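Local coordinates for protein alpha-1,6-mannanase (Bacteroides thetaiotaomicron, PDB 4V1S) that probably hydrolyses alpha-1,6-mannosidic linkages in mannans, as a family 76 glycoside hydrolase of a gut symbiont, at residues V56-K59 and D60-S64; F315-S318 and I319-W323; Y47-C50 and K51-L54. All blocks are in the same frame, centred on the assembly; numbering follows the deposited sequence.

Contact 1 (V56-K59 and D60-S64); sequences VIDK and DLKIS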
ATOM      1  N   VAL A  56     -13.599 -14.161   7.659  1.00 14.93           N
ATOM      2  CA  VAL A  56     -12.601 -14.962   8.383  1.00 15.18           C
ATOM      3  C   VAL A  56     -11.653 -14.101   9.194  1.00 15.07           C
ATOM      4  O   VAL A  56     -11.350 -14.406  10.342  1.00 16.33           O
ATOM      5  CB  VAL A  56     -11.845 -15.908   7.453  1.00 15.71           C
ATOM      6  CG1 VAL A  56     -10.818 -16.733   8.213  1.00 19.52           C
ATOM      7  CG2 VAL A  56     -12.846 -16.904   6.837  1.00 20.26           C
ATOM      8  N   ILE A  57     -11.208 -13.005   8.608  1.00 12.38           N
ATOM      9  CA  ILE A  57     -10.406 -12.014   9.360  1.00 11.40           C
ATOM     10  C   ILE A  57     -11.125 -11.558  10.626  1.00 13.53           C
ATOM     11  O   ILE A  57     -10.520 -11.479  11.684  1.00 16.71           O
ATOM     12  CB  ILE A  57     -10.077 -10.784   8.500  1.00 11.85           C
ATOM     13  CG1 ILE A  57      -9.157 -11.155   7.336  1.00 13.82           C
ATOM     14  CG2 ILE A  57      -9.422  -9.675   9.308  1.00 13.65           C
ATOM     15  CD1 ILE A  57      -9.231 -10.170   6.186  1.00 13.51           C
ATOM     16  N   ASP A  58     -12.418 -11.233  10.512  1.00 13.71           N
ATOM     17  CA  ASP A  58     -13.175 -10.777  11.686  1.00 14.99           C
ATOM     18  C   ASP A  58     -13.268 -11.862  12.733  1.00 16.14           C
ATOM     19  O   ASP A  58     -13.037 -11.594  13.901  1.00 15.05           O
ATOM     20  CB  ASP A  58     -14.563 -10.261  11.306  1.00 17.11           C
ATOM     21  CG  ASP A  58     -14.539  -8.855  10.717  1.00 18.27           C
ATOM     22  OD1 ASP A  58     -13.444  -8.219  10.656  1.00 18.33           O
ATOM     23  OD2 ASP A  58     -15.637  -8.398  10.306  1.00 24.57           O
ATOM     24  N   LYS A  59     -13.570 -13.088  12.309  1.00 15.33           N
ATOM     25  CA  LYS A  59     -13.676 -14.198  13.230  0.50 15.97           C
ATOM     26  C   LYS A  59     -12.351 -14.385  13.988  1.00 15.90           C
ATOM     27  O   LYS A  59     -12.320 -14.506  15.211  1.00 17.56           O
ATOM     28  CB  LYS A  59     -14.087 -15.457  12.446  0.50 15.20           C
ATOM     29  CG  LYS A  59     -14.667 -16.535  13.319  0.50 17.33           C
ATOM     30  CD  LYS A  59     -15.217 -17.684  12.475  0.50 17.77           C
ATOM     31  CE  LYS A  59     -14.184 -18.121  11.435  0.50 20.61           C
ATOM     32  NZ  LYS A  59     -14.227 -19.574  11.084  0.50 20.23           N
ATOM     33  N   ASP A  60     -11.251 -14.382  13.254  1.00 13.94           N
ATOM     34  CA  ASP A  60      -9.944 -14.726  13.832  1.00 14.67           C
ATOM     35  C   ASP A  60      -9.323 -13.584  14.620  1.00 13.50           C
ATOM     36  O   ASP A  60      -8.703 -13.831  15.657  1.00 16.12           O
ATOM     37  CB  ASP A  60      -8.932 -15.109  12.735  1.00 14.81           C
ATOM     38  CG  ASP A  60      -9.205 -16.461  12.109  1.00 17.77           C
ATOM     39  OD1 ASP A  60      -9.899 -17.314  12.722  1.00 18.98           O
ATOM     40  OD2 ASP A  60      -8.677 -16.669  10.982  1.00 18.08           O
ATOM     41  N   LEU A  61      -9.475 -12.356  14.112  1.00 12.15           N
ATOM     42  CA  LEU A  61      -8.677 -11.248  14.588  1.00 12.58           C
ATOM     43  C   LEU A  61      -9.396 -10.006  15.074  1.00 12.36           C
ATOM     44  O   LEU A  61      -8.759  -9.185  15.745  1.00 14.58           O
ATOM     45  CB  LEU A  61      -7.634 -10.860  13.534  1.00 13.17           C
ATOM     46  CG  LEU A  61      -6.571 -11.914  13.209  1.00 15.09           C
ATOM     47  CD1 LEU A  61      -5.739 -11.499  12.015  1.00 15.30           C
ATOM     48  CD2 LEU A  61      -5.681 -12.199  14.407  1.00 15.64           C
ATOM     49  N   LYS A  62     -10.691  -9.844  14.816  1.00 13.42           N
ATOM     50  CA  LYS A  62     -11.374  -8.670  15.363  1.00 16.64           C
ATOM     51  C   LYS A  62     -11.467  -8.851  16.893  1.00 15.68           C
ATOM     52  O   LYS A  62     -11.737  -9.939  17.376  1.00 16.39           O
ATOM     53  CB  LYS A  62     -12.766  -8.476  14.757  1.00 17.77           C
ATOM     54  CG  LYS A  62     -13.390  -7.136  15.103  1.00 18.20           C
ATOM     55  CD  LYS A  62     -14.774  -6.972  14.478  1.00 24.28           C
ATOM     56  CE  LYS A  62     -15.079  -5.502  14.110  1.00 32.92           C
ATOM     57  NZ  LYS A  62     -16.011  -5.271  12.946  1.00 39.99           N
ATOM     58  N   ILE A  63     -11.163  -7.792  17.627  1.00 12.60           N
ATOM     59  CA  ILE A  63     -11.196  -7.830  19.066  1.00 13.38           C
ATOM     60  C   ILE A  63     -12.653  -7.640  19.452  1.00 13.45           C
ATOM     61  O   ILE A  63     -13.285  -6.626  19.106  1.00 13.50           O
ATOM     62  CB  ILE A  63     -10.295  -6.750  19.677  1.00 12.83           C
ATOM     63  CG1 ILE A  63      -8.844  -6.949  19.212  1.00 13.63           C
ATOM     64  CG2 ILE A  63     -10.402  -6.768  21.201  1.00 14.55           C
ATOM     65  CD1 ILE A  63      -7.888  -5.877  19.688  1.00 15.82           C
ATOM     66  N   SER A  64     -13.179  -8.646  20.148  1.00 14.31           N
ATOM     67  CA  SER A  64     -14.584  -8.685  20.570  1.00 16.08           C
ATOM     68  C   SER A  64     -15.043  -7.346  21.111  1.00 17.71           C
ATOM     69  O   SER A  64     -14.371  -6.775  21.984  1.00 18.21           O
ATOM     70  CB  SER A  64     -14.732  -9.728  21.666  1.00 14.91           C
ATOM     71  OG  SER A  64     -16.044  -9.730  22.177  1.00 23.27           O
TER
HETATM   72  O   HOH W   1     -13.487 -11.912  16.671  1.00 19.16           O
HETATM   73  O   HOH W   2     -15.884  -5.734  10.465  1.00 32.26           O
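Asp60 N reaches back to Val56 O at 2.9 Å, and Leu61 N to Ile57 O at 2.8 Å. The third bond of the series, Lys62 N to Asp58 O, is longer at 3.1 Å and bent to 124° at the oxygen. It falls where helix 46-61 runs out, Lys62 being the first residue whose phi and psi depart from helical values. Water 1 sits between two carbonyls here, 2.8 Å from Asp58 O and 2.7 Å from Lys62 O. Over the last turn the side chains of Asp58 and Lys62 run side by side in the same direction. Lys62 CB sits against Asp58 O (3.2 Å), but Lys62 NZ stays 4.1 Å from Asp58 OD2, beyond a salt bridge. Water 2 spans that gap, giving a proton to Asp58 OD2 and accepting from Lys62 NZ, while Asp58 OD1 is hydrogen-bonded to Tyr69. The helix end is thereby tied to the segment that follows it, and Leu61 adds backbone bonding with Tyr70. On another side of the helix, with Val56 CG1 anti to the backbone N (chi1 -180°), that methyl lies 3.5 Å from Asp60 OD2, the two side chains pointing the same way. Asp60 OD2 also forms a salt bridge with Arg356, and Ile57 and Leu61 pack on helix 374-394.

Contact 2 (F315-S318 and I319-W323); sequences FAFS and IIDSW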
ATOM      1  N   PHE A 315       3.830  -6.930   0.083  1.00  9.87           N
ATOM      2  CA  PHE A 315       4.671  -6.187  -0.864  1.00 10.28           C
ATOM      3  C   PHE A 315       4.171  -6.343  -2.301  1.00 10.76           C
ATOM      4  O   PHE A 315       4.004  -5.362  -3.036  1.00 11.34           O
ATOM      5  CB  PHE A 315       6.136  -6.641  -0.834  1.00 10.97           C
ATOM      6  CG  PHE A 315       6.885  -6.274   0.413  1.00 12.54           C
ATOM      7  CD1 PHE A 315       6.424  -5.320   1.323  1.00 12.78           C
ATOM      8  CD2 PHE A 315       8.147  -6.867   0.643  1.00 14.67           C
ATOM      9  CE1 PHE A 315       7.202  -4.998   2.424  1.00 12.78           C
ATOM     10  CE2 PHE A 315       8.911  -6.549   1.761  1.00 14.46           C
ATOM     11  CZ  PHE A 315       8.419  -5.637   2.677  1.00 12.95           C
ATOM     12  N   ALA A 316       3.917  -7.588  -2.693  1.00 11.56           N
ATOM     13  CA  ALA A 316       3.701  -7.915  -4.124  1.00 13.93           C
ATOM     14  C   ALA A 316       2.392  -7.379  -4.687  1.00 11.99           C
ATOM     15  O   ALA A 316       2.295  -7.181  -5.872  1.00 11.85           O
ATOM     16  CB  ALA A 316       3.781  -9.411  -4.368  1.00 15.11           C
ATOM     17  N   PHE A 317       1.417  -7.115  -3.802  1.00 11.17           N
ATOM     18  CA  PHE A 317       0.127  -6.526  -4.197  1.00 11.30           C
ATOM     19  C   PHE A 317       0.356  -5.236  -4.962  1.00 11.53           C
ATOM     20  O   PHE A 317      -0.491  -4.838  -5.817  1.00 13.68           O
ATOM     21  CB  PHE A 317      -0.773  -6.276  -2.967  1.00 11.17           C
ATOM     22  CG  PHE A 317      -0.418  -5.009  -2.274  1.00  9.67           C
ATOM     23  CD1 PHE A 317       0.672  -4.909  -1.462  1.00 10.86           C
ATOM     24  CD2 PHE A 317      -1.040  -3.838  -2.697  1.00  9.96           C
ATOM     25  CE1 PHE A 317       1.064  -3.680  -0.961  1.00 11.23           C
ATOM     26  CE2 PHE A 317      -0.677  -2.608  -2.181  1.00 12.51           C
ATOM     27  CZ  PHE A 317       0.402  -2.540  -1.330  1.00 10.94           C
ATOM     28  N   SER A 318       1.487  -4.556  -4.678  1.00 11.96           N
ATOM     29  CA  SER A 318       1.769  -3.265  -5.353  0.50 11.22           C
ATOM     30  C   SER A 318       2.010  -3.422  -6.854  1.00 12.02           C
ATOM     31  O   SER A 318       1.750  -2.495  -7.626  1.00 12.41           O
ATOM     32  CB  SER A 318       2.936  -2.518  -4.706  0.50 11.84           C
ATOM     33  OG  SER A 318       4.143  -3.221  -4.833  0.50 14.11           O
ATOM     34  N   ILE A 319       2.481  -4.597  -7.270  1.00 12.93           N
ATOM     35  CA  ILE A 319       2.645  -4.864  -8.703  0.50 12.87           C
ATOM     36  C   ILE A 319       1.259  -4.997  -9.342  1.00 12.20           C
ATOM     37  O   ILE A 319       1.014  -4.491 -10.452  1.00 13.32           O
ATOM     38  CB  ILE A 319       3.505  -6.115  -8.949  0.50 13.45           C
ATOM     39  CG1 ILE A 319       4.916  -5.907  -8.362  0.50 16.34           C
ATOM     40  CG2 ILE A 319       3.545  -6.470 -10.437  0.50 15.29           C
ATOM     41  CD1 ILE A 319       5.608  -4.611  -8.746  0.50 17.82           C
ATOM     42  N   ILE A 320       0.327  -5.646  -8.630  1.00 11.86           N
ATOM     43  CA  ILE A 320      -1.041  -5.767  -9.136  1.00 11.14           C
ATOM     44  C   ILE A 320      -1.706  -4.396  -9.224  1.00 12.02           C
ATOM     45  O   ILE A 320      -2.343  -4.076 -10.246  1.00 12.78           O
ATOM     46  CB  ILE A 320      -1.871  -6.742  -8.289  1.00 10.57           C
ATOM     47  CG1 ILE A 320      -1.192  -8.115  -8.210  1.00 13.33           C
ATOM     48  CG2 ILE A 320      -3.283  -6.856  -8.856  1.00 12.87           C
ATOM     49  CD1 ILE A 320      -1.960  -9.164  -7.400  1.00 15.33           C
ATOM     50  N   ASP A 321      -1.520  -3.542  -8.211  1.00 12.31           N
ATOM     51  CA  ASP A 321      -2.075  -2.190  -8.294  1.00 12.28           C
ATOM     52  C   ASP A 321      -1.434  -1.391  -9.452  1.00 13.23           C
ATOM     53  O   ASP A 321      -2.113  -0.556 -10.062  1.00 15.13           O
ATOM     54  CB  ASP A 321      -1.883  -1.408  -6.968  1.00 12.81           C
ATOM     55  CG  ASP A 321      -3.065  -1.538  -6.034  1.00 16.69           C
ATOM     56  OD1 ASP A 321      -4.131  -1.978  -6.517  1.00 16.89           O
ATOM     57  OD2 ASP A 321      -2.924  -1.175  -4.843  1.00 15.64           O
ATOM     58  N   SER A 322      -0.149  -1.657  -9.749  1.00 11.88           N
ATOM     59  CA  SER A 322       0.541  -1.052 -10.895  1.00 11.96           C
ATOM     60  C   SER A 322      -0.130  -1.461 -12.197  1.00 15.01           C
ATOM     61  O   SER A 322      -0.321  -0.623 -13.091  1.00 15.11           O
ATOM     62  CB  SER A 322       2.059  -1.391 -10.885  1.00 14.40           C
ATOM     63  OG  SER A 322       2.688  -0.830  -9.723  1.00 14.71           O
ATOM     64  N   TRP A 323      -0.451  -2.746 -12.323  1.00 11.26           N
ATOM     65  CA  TRP A 323      -1.192  -3.216 -13.490  1.00 12.23           C
ATOM     66  C   TRP A 323      -2.544  -2.484 -13.652  1.00 15.57           C
ATOM     67  O   TRP A 323      -2.901  -2.089 -14.769  1.00 15.56           O
ATOM     68  CB  TRP A 323      -1.375  -4.723 -13.476  1.00 14.51           C
ATOM     69  CG  TRP A 323      -0.173  -5.473 -13.662  1.00 13.66           C
ATOM     70  CD1 TRP A 323       0.934  -5.129 -14.407  1.00 13.78           C
ATOM     71  CD2 TRP A 323       0.079  -6.770 -13.136  1.00 11.78           C
ATOM     72  NE1 TRP A 323       1.858  -6.146 -14.367  1.00 15.14           N
ATOM     73  CE2 TRP A 323       1.354  -7.181 -13.614  1.00 14.18           C
ATOM     74  CE3 TRP A 323      -0.661  -7.641 -12.341  1.00 12.07           C
ATOM     75  CZ2 TRP A 323       1.935  -8.416 -13.253  1.00 17.66           C
ATOM     76  CZ3 TRP A 323      -0.094  -8.890 -12.000  1.00 15.06           C
ATOM     77  CH2 TRP A 323       1.188  -9.256 -12.455  1.00 15.51           C
TER
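The Phe317 ring meets Asp321 OD2 at its edge, near the ring plane, with CE2 3.8 Å from that oxygen; the carboxylate plane stands 84° from the ring. Over one face of the same ring lies Ser318 CB, offset toward the rim, and Phe86 makes an edge-to-face contact with it. The Trp323 ring has Ile319 O 3.5 Å above one face, again toward the rim. Both rings belong to helix 313-330, a helix whose residues here are buried in the (alpha/alpha)6 barrel expected for family 76; Phe317 and Ile320 both pack against helix 374-394. The carboxylate beside Phe317 is held from that same helix: Asp321 OD2 is hydrogen-bonded to Tyr382, and Asp321 OD1 is in a salt bridge with Arg386. Along the backbone, Asp321 N to Phe317 O is an i to i+4 bond of 2.9 Å, whereas Ile319 N binds Ala316 O, at i to i+3, over 2.9 Å. Serine hydroxyls add to this helical pattern. Ser322 OG, beside its own backbone N (chi1 -63°), donates to Ser318 O at 2.8 Å, and Ser322 N reaches that oxygen from the opposite face at 3.0 Å. In the conformer given, one of two, Ser318 OG donates to Phe315 O at 2.8 Å, joining Ser318 N on that acceptor.

Contact 3 (Y47-C50 and K51-L54); sequences YTWC and KETL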
ATOM      1  N   TYR A  47     -16.146 -10.303  -5.593  1.00 15.49           N
ATOM      2  CA  TYR A  47     -16.812  -9.593  -4.514  1.00 15.35           C
ATOM      3  C   TYR A  47     -17.162 -10.516  -3.346  1.00 17.01           C
ATOM      4  O   TYR A  47     -16.904 -10.192  -2.171  1.00 18.98           O
ATOM      5  CB  TYR A  47     -18.070  -8.948  -5.066  1.00 15.71           C
ATOM      6  CG  TYR A  47     -18.729  -7.888  -4.193  1.00 18.55           C
ATOM      7  CD1 TYR A  47     -18.053  -6.723  -3.835  1.00 17.34           C
ATOM      8  CD2 TYR A  47     -20.035  -8.015  -3.784  1.00 20.39           C
ATOM      9  CE1 TYR A  47     -18.657  -5.743  -3.082  1.00 20.44           C
ATOM     10  CE2 TYR A  47     -20.657  -7.051  -3.013  1.00 25.99           C
ATOM     11  CZ  TYR A  47     -19.961  -5.902  -2.674  1.00 22.97           C
ATOM     12  OH  TYR A  47     -20.586  -4.920  -1.940  1.00 24.77           O
ATOM     13  N   THR A  48     -17.727 -11.679  -3.668  1.00 19.00           N
ATOM     14  CA  THR A  48     -17.963 -12.703  -2.647  1.00 20.80           C
ATOM     15  C   THR A  48     -16.668 -13.180  -1.990  1.00 16.28           C
ATOM     16  O   THR A  48     -16.598 -13.328  -0.794  1.00 17.97           O
ATOM     17  CB  THR A  48     -18.759 -13.897  -3.216  1.00 18.89           C
ATOM     18  OG1 THR A  48     -20.065 -13.397  -3.543  1.00 27.89           O
ATOM     19  CG2 THR A  48     -18.889 -14.995  -2.218  1.00 23.28           C
ATOM     20  N   TRP A  49     -15.628 -13.377  -2.785  1.00 15.22           N
ATOM     21  CA  TRP A  49     -14.359 -13.789  -2.226  1.00 15.13           C
ATOM     22  C   TRP A  49     -13.880 -12.776  -1.211  1.00 15.01           C
ATOM     23  O   TRP A  49     -13.368 -13.149  -0.178  1.00 16.44           O
ATOM     24  CB  TRP A  49     -13.288 -13.950  -3.306  1.00 13.69           C
ATOM     25  CG  TRP A  49     -13.543 -15.040  -4.285  1.00 12.41           C
ATOM     26  CD1 TRP A  49     -14.577 -15.917  -4.290  1.00 18.88           C
ATOM     27  CD2 TRP A  49     -12.732 -15.352  -5.420  1.00 15.98           C
ATOM     28  NE1 TRP A  49     -14.466 -16.765  -5.378  1.00 20.36           N
ATOM     29  CE2 TRP A  49     -13.337 -16.442  -6.081  1.00 21.32           C
ATOM     30  CE3 TRP A  49     -11.538 -14.833  -5.927  1.00 17.90           C
ATOM     31  CZ2 TRP A  49     -12.780 -17.022  -7.236  1.00 23.59           C
ATOM     32  CZ3 TRP A  49     -10.997 -15.398  -7.083  1.00 16.92           C
ATOM     33  CH2 TRP A  49     -11.625 -16.478  -7.721  1.00 22.15           C
ATOM     34  N   CYS A  50     -14.086 -11.497  -1.512  1.00 13.58           N
ATOM     35  CA  CYS A  50     -13.677 -10.448  -0.581  1.00 11.00           C
ATOM     36  C   CYS A  50     -14.465 -10.549   0.703  1.00 12.56           C
ATOM     37  O   CYS A  50     -13.887 -10.586   1.779  1.00 13.59           O
ATOM     38  CB  CYS A  50     -13.860  -9.073  -1.197  1.00 12.30           C
ATOM     39  SG  CYS A  50     -13.398  -7.712  -0.099  1.00 14.87           S
ATOM     40  N   LYS A  51     -15.787 -10.634   0.604  1.00 16.23           N
ATOM     41  CA  LYS A  51     -16.630 -10.747   1.803  0.50 17.59           C
ATOM     42  C   LYS A  51     -16.285 -12.003   2.617  1.00 15.76           C
ATOM     43  O   LYS A  51     -16.257 -11.984   3.827  1.00 14.44           O
ATOM     44  CB  LYS A  51     -18.114 -10.684   1.425  0.50 18.81           C
ATOM     45  CG  LYS A  51     -18.501  -9.291   0.925  0.50 21.30           C
ATOM     46  CD  LYS A  51     -19.797  -9.266   0.140  0.50 25.03           C
ATOM     47  CE  LYS A  51     -20.772 -10.285   0.694  0.50 29.12           C
ATOM     48  NZ  LYS A  51     -21.243  -9.886   2.036  0.50 21.14           N
ATOM     49  N   GLU A  52     -16.018 -13.096   1.929  1.00 18.40           N
ATOM     50  CA  GLU A  52     -15.593 -14.307   2.600  1.00 16.86           C
ATOM     51  C   GLU A  52     -14.331 -14.090   3.429  1.00 17.88           C
ATOM     52  O   GLU A  52     -14.233 -14.541   4.583  1.00 16.75           O
ATOM     53  CB  GLU A  52     -15.418 -15.425   1.586  1.00 17.31           C
ATOM     54  CG  GLU A  52     -16.740 -15.972   1.070  1.00 19.05           C
ATOM     55  CD  GLU A  52     -16.581 -16.998  -0.054  1.00 21.87           C
ATOM     56  OE1 GLU A  52     -15.491 -17.081  -0.656  1.00 24.21           O
ATOM     57  OE2 GLU A  52     -17.560 -17.726  -0.354  1.00 24.37           O
ATOM     58  N   THR A  53     -13.352 -13.444   2.813  1.00 16.88           N
ATOM     59  CA  THR A  53     -12.080 -13.201   3.441  1.00 14.74           C
ATOM     60  C   THR A  53     -12.256 -12.314   4.685  1.00 13.94           C
ATOM     61  O   THR A  53     -11.715 -12.599   5.741  1.00 16.14           O
ATOM     62  CB  THR A  53     -11.116 -12.559   2.472  1.00 12.27           C
ATOM     63  OG1 THR A  53     -11.107 -13.283   1.234  1.00 15.87           O
ATOM     64  CG2 THR A  53      -9.747 -12.515   3.052  1.00 13.39           C
ATOM     65  N   LEU A  54     -13.027 -11.259   4.528  1.00 13.04           N
ATOM     66  CA  LEU A  54     -13.310 -10.346   5.652  1.00 15.43           C
ATOM     67  C   LEU A  54     -13.989 -11.048   6.807  1.00 15.66           C
ATOM     68  O   LEU A  54     -13.750 -10.721   7.985  1.00 16.05           O
ATOM     69  CB  LEU A  54     -14.111  -9.119   5.183  1.00 15.49           C
ATOM     70  CG  LEU A  54     -13.402  -8.169   4.197  1.00 16.91           C
ATOM     71  CD1 LEU A  54     -14.405  -7.159   3.606  1.00 16.84           C
ATOM     72  CD2 LEU A  54     -12.238  -7.421   4.843  1.00 14.01           C
TER
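A chi1 of -166° places the Tyr47 ring on the side of its own carbonyl carbon, near Lys51, whose CD is carried over one ring face by chi1 -69° and a near-extended chi2. In the Lys51 conformer given, one of two, Lys51 CD is 3.9 Å from Tyr47 CE2, and the two side chains pass at a slant, the lysine's methylene part making the contact. The phenol end of Tyr47 is fixed elsewhere: its OH is hydrogen-bonded to Glu101 and Trp102. Glu52, extended beyond CG, runs back along the helix to Thr48, where Glu52 OE2 lies 3.6 Å from Thr48 CG2; Glu52 OE1 approaches Trp49 CD1 at 3.9 Å, from an oblique direction, and the ring and carboxylate planes differ by only 14°. Thr48 OG1 turns to Asp45 instead. These are i to i+3 and i to i+4 contacts within helix 46-61, backed by regular backbone bonds such as Glu52 N to Thr48 O at 2.8 Å and Leu54 N to Cys50 O at 3.0 Å. The helix packs among helices 81-97, 99-114 and 374-394, consistent with the (alpha/alpha)6 barrel of family 76. On the inward side, Cys50 SG touches Leu54 CD1 at 3.9 Å; Cys50 packs on helices 81-97 and 374-394, and Leu54 on Leu87 and Trp102. The buried hydroxyl of Thr53 is satisfied by the helix itself: OG1 donates to Trp49 O at 2.7 Å, and Thr53 N reaches the same oxygen from the opposite face of its plane, so two bonds grip one acceptor. A valine at Thr53 would probably leave Trp49 O with the backbone N-H of that pair alone and set an apolar methyl against the carbonyl. Thr53 also touches Tyr384 and Tyr357, while Trp49 stacks on His347.

Overall arrangement
Contacts 3 and 1 follow each other directly along helix 46-61, contact 3 near its start and contact 1 at its end, with centres 14 Å apart and on the same side of the chain's centre. Contact 2 comes much later, on helix 313-330, only about 9 Å from that centre; its nearest atoms are about 13 Å from contact 1 and 11 Å from contact 3, so it touches neither. Helix 374-394 connects all three, since side chains from each contact pack against it. The arrangement thus sets a peripheral helix and one that is buried at contact 2 against a common helical neighbour, in keeping with the largely helical fold of this single-chain enzyme.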